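Local coordinates for putative nisin-resistance protein (Streptococcus agalactiae 515, PDB 4Y68) that probably cleaves the lantibiotic nisin as a serine peptidase of the S41 family, thereby protecting the bacterium against it, at residues A[104-109]-A[124-129]; A[151-156]-A[214-219]; A[233-238]-A[273-278]. One frame throughout, in Å; residues are numbered along the deposited sequence.

Interaction 1. Residues A[104-109]-A[124-129]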
# COMPACT_ATOMS: atom_id res chain seq x y z
N LEU A 104 -0.83 -14.09 -7.11
CA LEU A 104 0.09 -15.24 -7.16
C LEU A 104 1.55 -14.82 -7.21
O LEU A 104 2.44 -15.66 -7.18
CB LEU A 104 -0.23 -16.13 -8.38
CG LEU A 104 -1.57 -16.84 -8.35
CD1 LEU A 104 -1.71 -17.80 -9.53
CD2 LEU A 104 -1.79 -17.56 -7.02
N ASP A 105 1.79 -13.51 -7.29
CA ASP A 105 3.14 -12.95 -7.27
C ASP A 105 3.62 -12.67 -5.84
O ASP A 105 4.71 -12.14 -5.64
CB ASP A 105 3.19 -11.66 -8.08
CG ASP A 105 4.15 -11.75 -9.25
OD1 ASP A 105 4.97 -10.82 -9.40
OD2 ASP A 105 4.08 -12.75 -10.00
N SER A 106 2.78 -12.99 -4.86
CA SER A 106 3.08 -12.66 -3.47
C SER A 106 4.28 -13.44 -2.91
O SER A 106 4.48 -14.61 -3.22
CB SER A 106 1.85 -12.90 -2.61
OG SER A 106 0.78 -12.09 -3.07
N ARG A 107 5.07 -12.78 -2.07
CA ARG A 107 6.25 -13.44 -1.52
C ARG A 107 6.29 -13.30 -0.01
O ARG A 107 5.60 -12.45 0.54
CB ARG A 107 7.52 -12.88 -2.14
CG ARG A 107 7.27 -11.69 -3.05
CD ARG A 107 7.57 -12.04 -4.49
NE ARG A 107 7.12 -11.00 -5.42
CZ ARG A 107 7.93 -10.10 -5.98
NH1 ARG A 107 9.23 -10.11 -5.70
NH2 ARG A 107 7.45 -9.20 -6.83
N TYR A 108 7.08 -14.14 0.66
CA TYR A 108 7.25 -13.99 2.10
C TYR A 108 8.59 -13.34 2.48
O TYR A 108 9.57 -13.42 1.73
CB TYR A 108 7.08 -15.35 2.79
CG TYR A 108 5.67 -15.87 2.63
CD1 TYR A 108 4.58 -15.17 3.15
CD2 TYR A 108 5.42 -17.04 1.93
CE1 TYR A 108 3.27 -15.63 2.98
CE2 TYR A 108 4.13 -17.52 1.76
CZ TYR A 108 3.05 -16.82 2.28
OH TYR A 108 1.78 -17.31 2.09
N PRO A 109 8.62 -12.66 3.63
CA PRO A 109 9.83 -12.01 4.14
C PRO A 109 10.94 -13.02 4.33
O PRO A 109 10.66 -14.19 4.56
CB PRO A 109 9.39 -11.41 5.49
CG PRO A 109 7.94 -11.40 5.47
CD PRO A 109 7.52 -12.58 4.61
N PRO A 124 8.88 -8.12 1.17
CA PRO A 124 8.41 -8.07 -0.22
C PRO A 124 6.93 -7.78 -0.39
O PRO A 124 6.17 -7.86 0.58
CB PRO A 124 8.71 -9.48 -0.72
CG PRO A 124 8.40 -10.32 0.48
CD PRO A 124 8.88 -9.50 1.68
N SER A 125 6.54 -7.48 -1.62
CA SER A 125 5.13 -7.41 -2.03
C SER A 125 4.33 -8.64 -1.66
O SER A 125 4.75 -9.76 -1.89
CB SER A 125 5.01 -7.24 -3.55
OG SER A 125 5.99 -6.35 -4.07
N ILE A 126 3.15 -8.41 -1.09
CA ILE A 126 2.15 -9.46 -0.93
C ILE A 126 0.78 -8.84 -1.09
O ILE A 126 0.47 -7.82 -0.46
CB ILE A 126 2.23 -10.15 0.44
CG1 ILE A 126 1.01 -11.06 0.63
CG2 ILE A 126 2.31 -9.11 1.56
CD1 ILE A 126 1.09 -11.92 1.89
N SER A 127 -0.05 -9.46 -1.92
CA SER A 127 -1.37 -8.95 -2.25
C SER A 127 -2.46 -9.85 -1.74
O SER A 127 -3.65 -9.55 -1.93
CB SER A 127 -1.51 -8.79 -3.76
OG SER A 127 -1.30 -7.44 -4.10
N LYS A 128 -2.07 -10.96 -1.12
CA LYS A 128 -3.03 -11.95 -0.68
C LYS A 128 -3.91 -11.38 0.40
O LYS A 128 -3.50 -10.47 1.13
CB LYS A 128 -2.32 -13.21 -0.22
CG LYS A 128 -2.09 -14.19 -1.38
CD LYS A 128 -1.08 -15.26 -1.02
CE LYS A 128 -0.82 -16.22 -2.19
NZ LYS A 128 0.32 -17.14 -1.87
N LEU A 129 -5.14 -11.89 0.45
CA LEU A 129 -6.16 -11.47 1.42
C LEU A 129 -6.43 -12.56 2.44
O LEU A 129 -6.79 -12.27 3.57
CB LEU A 129 -7.48 -11.12 0.72
CG LEU A 129 -7.48 -10.01 -0.33
CD1 LEU A 129 -8.90 -9.75 -0.82
CD2 LEU A 129 -6.86 -8.76 0.31
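Two loops of the S41 peptidase fold meet where Ser-106 and Arg-107, between helix 96-103 and strand 110-113, lie against residues 124-129, which lead from strand 118-122 into helix 131-147. Ser-106 OG accepts an almost straight bond (176°) from Ser-127 N at 3.0 Å, and it is also bonded to Thr-103 O. One residue on, Arg-107 N donates to Ser-125 O at 3.0 Å, so two neighbouring residues grip the crossing chain, one by side chain and one by backbone. Strands 110-113 and 118-122 are the antiparallel edge pair of the mixed sheet, and the contact joins the segments flanking this pair, at the end where the chain enters 110-113 and leaves 118-122. Here Pro-124 CB lies 3.5 Å from Arg-107 CG, the two side chains running past each other in opposite directions. The arginine chain bends at chi2 (-113°), and its NE reaches back to Asp-105 O, 2.7 Å away and in the guanidinium plane. Pro-124 CD abuts Pro-109 CA at 3.6 Å. Ile-126 sends CG1 to within 3.8 Å of Ser-106 CB, while its side chain also touches Tyr-137, Pro-167 and Met-168 of the adjoining helices.

Interaction 2. Residues A[151-156]-A[214-219]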
# COMPACT_ATOMS: atom_id res chain seq x y z
N LYS A 151 21.33 -6.14 17.48
CA LYS A 151 21.40 -4.79 18.04
C LYS A 151 20.99 -3.73 17.01
O LYS A 151 20.89 -2.54 17.32
CB LYS A 151 22.81 -4.49 18.54
CG LYS A 151 23.27 -5.30 19.75
CD LYS A 151 24.75 -5.00 20.05
CE LYS A 151 25.29 -5.76 21.26
NZ LYS A 151 26.80 -5.64 21.37
N GLY A 152 20.79 -4.16 15.77
CA GLY A 152 20.43 -3.26 14.70
C GLY A 152 19.75 -4.00 13.57
O GLY A 152 20.00 -5.19 13.38
N LEU A 153 18.91 -3.30 12.81
CA LEU A 153 18.15 -3.92 11.72
C LEU A 153 18.30 -3.19 10.38
O LEU A 153 18.46 -1.97 10.34
CB LEU A 153 16.67 -3.99 12.11
CG LEU A 153 16.37 -4.89 13.31
CD1 LEU A 153 14.97 -4.66 13.90
CD2 LEU A 153 16.54 -6.35 12.92
N ILE A 154 18.29 -3.93 9.29
CA ILE A 154 18.13 -3.32 7.98
C ILE A 154 16.83 -3.84 7.41
O ILE A 154 16.65 -5.05 7.30
CB ILE A 154 19.28 -3.63 7.02
CG1 ILE A 154 20.61 -3.26 7.65
CG2 ILE A 154 19.08 -2.87 5.70
CD1 ILE A 154 21.79 -3.37 6.71
N LEU A 155 15.93 -2.93 7.09
CA LEU A 155 14.62 -3.26 6.55
C LEU A 155 14.65 -2.89 5.10
O LEU A 155 14.78 -1.73 4.78
CB LEU A 155 13.53 -2.49 7.26
CG LEU A 155 13.40 -2.66 8.77
CD1 LEU A 155 12.21 -1.84 9.26
CD2 LEU A 155 13.25 -4.12 9.14
N ASP A 156 14.52 -3.88 4.23
CA ASP A 156 14.71 -3.66 2.80
C ASP A 156 13.37 -3.72 2.07
O ASP A 156 12.75 -4.79 1.97
CB ASP A 156 15.69 -4.68 2.23
CG ASP A 156 15.97 -4.48 0.75
OD1 ASP A 156 15.63 -3.39 0.21
OD2 ASP A 156 16.54 -5.40 0.15
N LYS A 214 10.51 -3.40 20.62
CA LYS A 214 11.93 -3.44 20.24
C LYS A 214 12.43 -2.07 19.85
O LYS A 214 11.84 -1.40 18.99
CB LYS A 214 12.18 -4.41 19.10
CG LYS A 214 11.83 -5.85 19.41
CD LYS A 214 12.71 -6.42 20.53
CE LYS A 214 14.19 -6.29 20.21
NZ LYS A 214 14.99 -7.35 20.92
N HIS A 215 13.54 -1.67 20.45
CA HIS A 215 14.11 -0.37 20.19
C HIS A 215 15.60 -0.49 19.87
O HIS A 215 16.43 -0.48 20.76
CB HIS A 215 13.89 0.57 21.38
CG HIS A 215 12.48 0.60 21.88
ND1 HIS A 215 12.07 -0.08 23.01
CD2 HIS A 215 11.38 1.24 21.41
CE1 HIS A 215 10.78 0.14 23.21
NE2 HIS A 215 10.33 0.92 22.25
N VAL A 216 15.90 -0.60 18.59
CA VAL A 216 17.26 -0.63 18.10
C VAL A 216 17.36 0.34 16.95
O VAL A 216 16.35 0.69 16.35
CB VAL A 216 17.67 -2.03 17.59
CG1 VAL A 216 17.64 -3.06 18.70
CG2 VAL A 216 16.74 -2.46 16.47
N PRO A 217 18.57 0.78 16.62
CA PRO A 217 18.75 1.53 15.38
C PRO A 217 18.18 0.74 14.21
O PRO A 217 18.41 -0.47 14.12
CB PRO A 217 20.27 1.66 15.25
CG PRO A 217 20.77 1.49 16.66
CD PRO A 217 19.84 0.53 17.32
N ILE A 218 17.45 1.41 13.34
CA ILE A 218 16.85 0.76 12.19
C ILE A 218 17.24 1.52 10.93
O ILE A 218 17.02 2.73 10.83
CB ILE A 218 15.33 0.70 12.30
CG1 ILE A 218 14.90 -0.26 13.41
CG2 ILE A 218 14.70 0.28 10.97
CD1 ILE A 218 13.43 -0.17 13.78
N ALA A 219 17.82 0.80 9.97
CA ALA A 219 18.06 1.38 8.65
C ALA A 219 17.04 0.84 7.65
O ALA A 219 16.83 -0.37 7.56
CB ALA A 219 19.47 1.09 8.19
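Val-216 holds CG1 anti to its carbonyl carbon (chi1 -63°), which places CG2 between the backbone N and C and directs it at Leu-153, whose CD1 it meets at 3.8 Å. The two side chains cross at about a right angle. In Ile-218, chi1 of -69° sets CG2 opposite the backbone N, and this methyl packs on Leu-155 CD1 at 3.7 Å. Leu-153 and Ile-218 are bridge partners on one face of the sheet; Ile-154 and Ala-219 pair on the other, where helix 297-308 covers them through Ser-301 and Leu-305. Three backbone bonds hold the strands together. Leu-153 N donates to Pro-217 O at 3.2 Å, and Leu-153 O receives Ala-219 N at 2.9 Å. Leu-155 N then bonds to Ala-219 O at 2.8 Å with an N-H...O angle of 170°. The same Ala-219 O also receives a CA-H...O contact from Ile-154 CA at 3.3 Å. At the start of the pairing, Pro-217 has no N-H to offer; its CD instead rests 3.2 Å from Lys-151 O. On its other edge, strand 152-156 bonds to strand 118-122 through Ile-154 with Leu-119 and Ile-121. This is parallel pairing of two inner strands, 152-156 and 218-222, in the helix-covered mixed sheet of the S41 peptidase domain.

Interaction 3. Residues A[233-238]-A[273-278]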
# COMPACT_ATOMS: atom_id res chain seq x y z
N THR A 233 3.99 2.07 4.40
CA THR A 233 4.76 1.39 5.43
C THR A 233 6.02 2.19 5.74
O THR A 233 6.36 2.37 6.91
CB THR A 233 5.15 -0.04 5.02
OG1 THR A 233 3.96 -0.81 4.91
CG2 THR A 233 6.04 -0.68 6.09
N PHE A 234 6.71 2.65 4.69
CA PHE A 234 7.85 3.53 4.88
C PHE A 234 7.45 4.77 5.67
O PHE A 234 8.15 5.15 6.59
CB PHE A 234 8.45 3.95 3.52
CG PHE A 234 9.69 4.80 3.62
CD1 PHE A 234 10.48 4.79 4.76
CD2 PHE A 234 10.08 5.61 2.57
CE1 PHE A 234 11.62 5.57 4.85
CE2 PHE A 234 11.22 6.40 2.65
CZ PHE A 234 11.99 6.37 3.80
N LEU A 235 6.34 5.42 5.33
CA LEU A 235 5.92 6.62 6.06
C LEU A 235 5.68 6.35 7.54
O LEU A 235 5.91 7.21 8.37
CB LEU A 235 4.65 7.22 5.44
CG LEU A 235 4.93 7.85 4.08
CD1 LEU A 235 3.68 8.56 3.53
CD2 LEU A 235 6.09 8.82 4.23
N SER A 236 5.24 5.14 7.87
CA SER A 236 4.91 4.80 9.25
C SER A 236 6.13 4.81 10.18
O SER A 236 5.97 4.83 11.39
CB SER A 236 4.26 3.43 9.32
OG SER A 236 3.14 3.36 8.48
N PHE A 237 7.34 4.79 9.60
CA PHE A 237 8.59 4.89 10.37
C PHE A 237 9.16 6.31 10.40
O PHE A 237 10.12 6.58 11.13
CB PHE A 237 9.67 3.96 9.81
CG PHE A 237 9.38 2.49 10.02
CD1 PHE A 237 9.90 1.82 11.12
CD2 PHE A 237 8.60 1.78 9.11
CE1 PHE A 237 9.64 0.47 11.32
CE2 PHE A 237 8.33 0.44 9.31
CZ PHE A 237 8.87 -0.23 10.42
N LYS A 238 8.58 7.22 9.62
CA LYS A 238 9.16 8.56 9.48
C LYS A 238 9.07 9.36 10.75
O LYS A 238 8.04 9.37 11.42
CB LYS A 238 8.48 9.33 8.34
CG LYS A 238 9.23 9.21 7.03
CD LYS A 238 10.03 10.44 6.74
CE LYS A 238 9.13 11.66 6.84
NZ LYS A 238 9.82 12.94 6.55
N GLY A 273 -7.65 9.43 -0.99
CA GLY A 273 -6.99 10.14 0.08
C GLY A 273 -5.58 10.64 -0.23
O GLY A 273 -4.74 9.92 -0.77
N ILE A 274 -5.37 11.91 0.06
CA ILE A 274 -4.05 12.52 0.10
C ILE A 274 -3.46 12.16 1.43
O ILE A 274 -4.21 11.88 2.37
CB ILE A 274 -4.12 14.05 -0.08
CG1 ILE A 274 -4.14 14.38 -1.56
CG2 ILE A 274 -2.94 14.74 0.55
CD1 ILE A 274 -5.36 13.96 -2.21
N VAL A 275 -2.14 12.17 1.54
CA VAL A 275 -1.46 11.58 2.69
C VAL A 275 -0.51 12.57 3.39
O VAL A 275 0.13 13.41 2.74
CB VAL A 275 -0.68 10.32 2.25
CG1 VAL A 275 0.40 9.96 3.23
CG2 VAL A 275 -1.64 9.12 2.07
N SER A 276 -0.40 12.48 4.71
CA SER A 276 0.67 13.20 5.40
C SER A 276 1.27 12.32 6.48
O SER A 276 0.58 11.52 7.06
CB SER A 276 0.16 14.51 5.98
OG SER A 276 -0.96 14.25 6.79
N ASP A 277 2.56 12.47 6.74
CA ASP A 277 3.23 11.68 7.75
C ASP A 277 3.10 12.36 9.13
O ASP A 277 2.47 13.42 9.24
CB ASP A 277 4.71 11.43 7.37
CG ASP A 277 5.52 12.71 7.24
OD1 ASP A 277 5.24 13.71 7.93
OD2 ASP A 277 6.47 12.72 6.44
N ARG A 278 3.64 11.72 10.17
CA ARG A 278 3.56 12.23 11.55
C ARG A 278 4.16 13.64 11.68
O ARG A 278 3.75 14.41 12.54
CB ARG A 278 4.29 11.28 12.54
CG ARG A 278 3.40 10.20 13.13
CD ARG A 278 4.14 9.32 14.19
NE ARG A 278 5.33 8.78 13.57
CZ ARG A 278 5.44 7.54 13.10
NH1 ARG A 278 4.45 6.66 13.24
NH2 ARG A 278 6.57 7.19 12.50
O HOH W 1 4.31 9.06 9.74
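Val-275 meets Leu-235 through one methyl: CG1, anti to the backbone N (chi1 160°), lies 3.6 Å from Leu-235 CD1. Val-275 belongs to strand 267-276, and its backbone also pairs with Tyr-283. Next along, Asp-277 turns its CB toward the other segment, 4.3 Å from Leu-235 CD2. Its OD2 is bonded to Tyr-283 OH and may form a salt bridge with Lys-238 NZ, doubtful because OD2 is less surely placed; the main partner of that ammonium group is Gln-279 OE1. The residues facing Val-275 to Arg-278 form a type I beta turn from Leu-235 to Lys-238, at the C-terminal part of the 229-235 helix region, closed by Lys-238 N to Leu-235 O. The contact thus ties this turn to the antiparallel sheet of the S41 peptidase domain. Arg-278 binds carbonyls of this turn, directly and through a water. Its N donates to a water 2.8 Å away, which in turn donates to Leu-235 O and sits over a face of the guanidinium. A bend at chi3 (-55°) turns the group so that NH2 bonds to Ser-236 O at 2.7 Å and to Lys-238 O at 2.8 Å. Both approaches are from above the carbonyl planes, yet Ser-236 O itself lies within the guanidinium plane. NH1 adds a weak bond to Ser-236 O and a bond to Thr-180 O, linking the turn to strand 180-185.

Interactions 2 and 3 are buried, whereas interaction 1 is partly exposed and joins loops. Interactions 1 and 2 share the mixed sheet: 104-109 and 124-129 border its edge strand 110-113 and the neighbouring 118-122, and 118-122 pairs with the 152-156 strand of interaction 2. Strand 218-222 then runs on toward helix 229-235, whose C-terminal turn interaction 3 ties to the antiparallel sheet. Interactions 2 and 3 touch directly, with Leu-155 CD1 3.9 Å from Phe-237 CZ; interactions 1 and 3 lie on opposite sides of the chain's centre. Chemistry follows place: strand ladder and aliphatic packing inside the sheet, serine and proline contacts between loops, arginine and water binding turn carbonyls beside the antiparallel sheet.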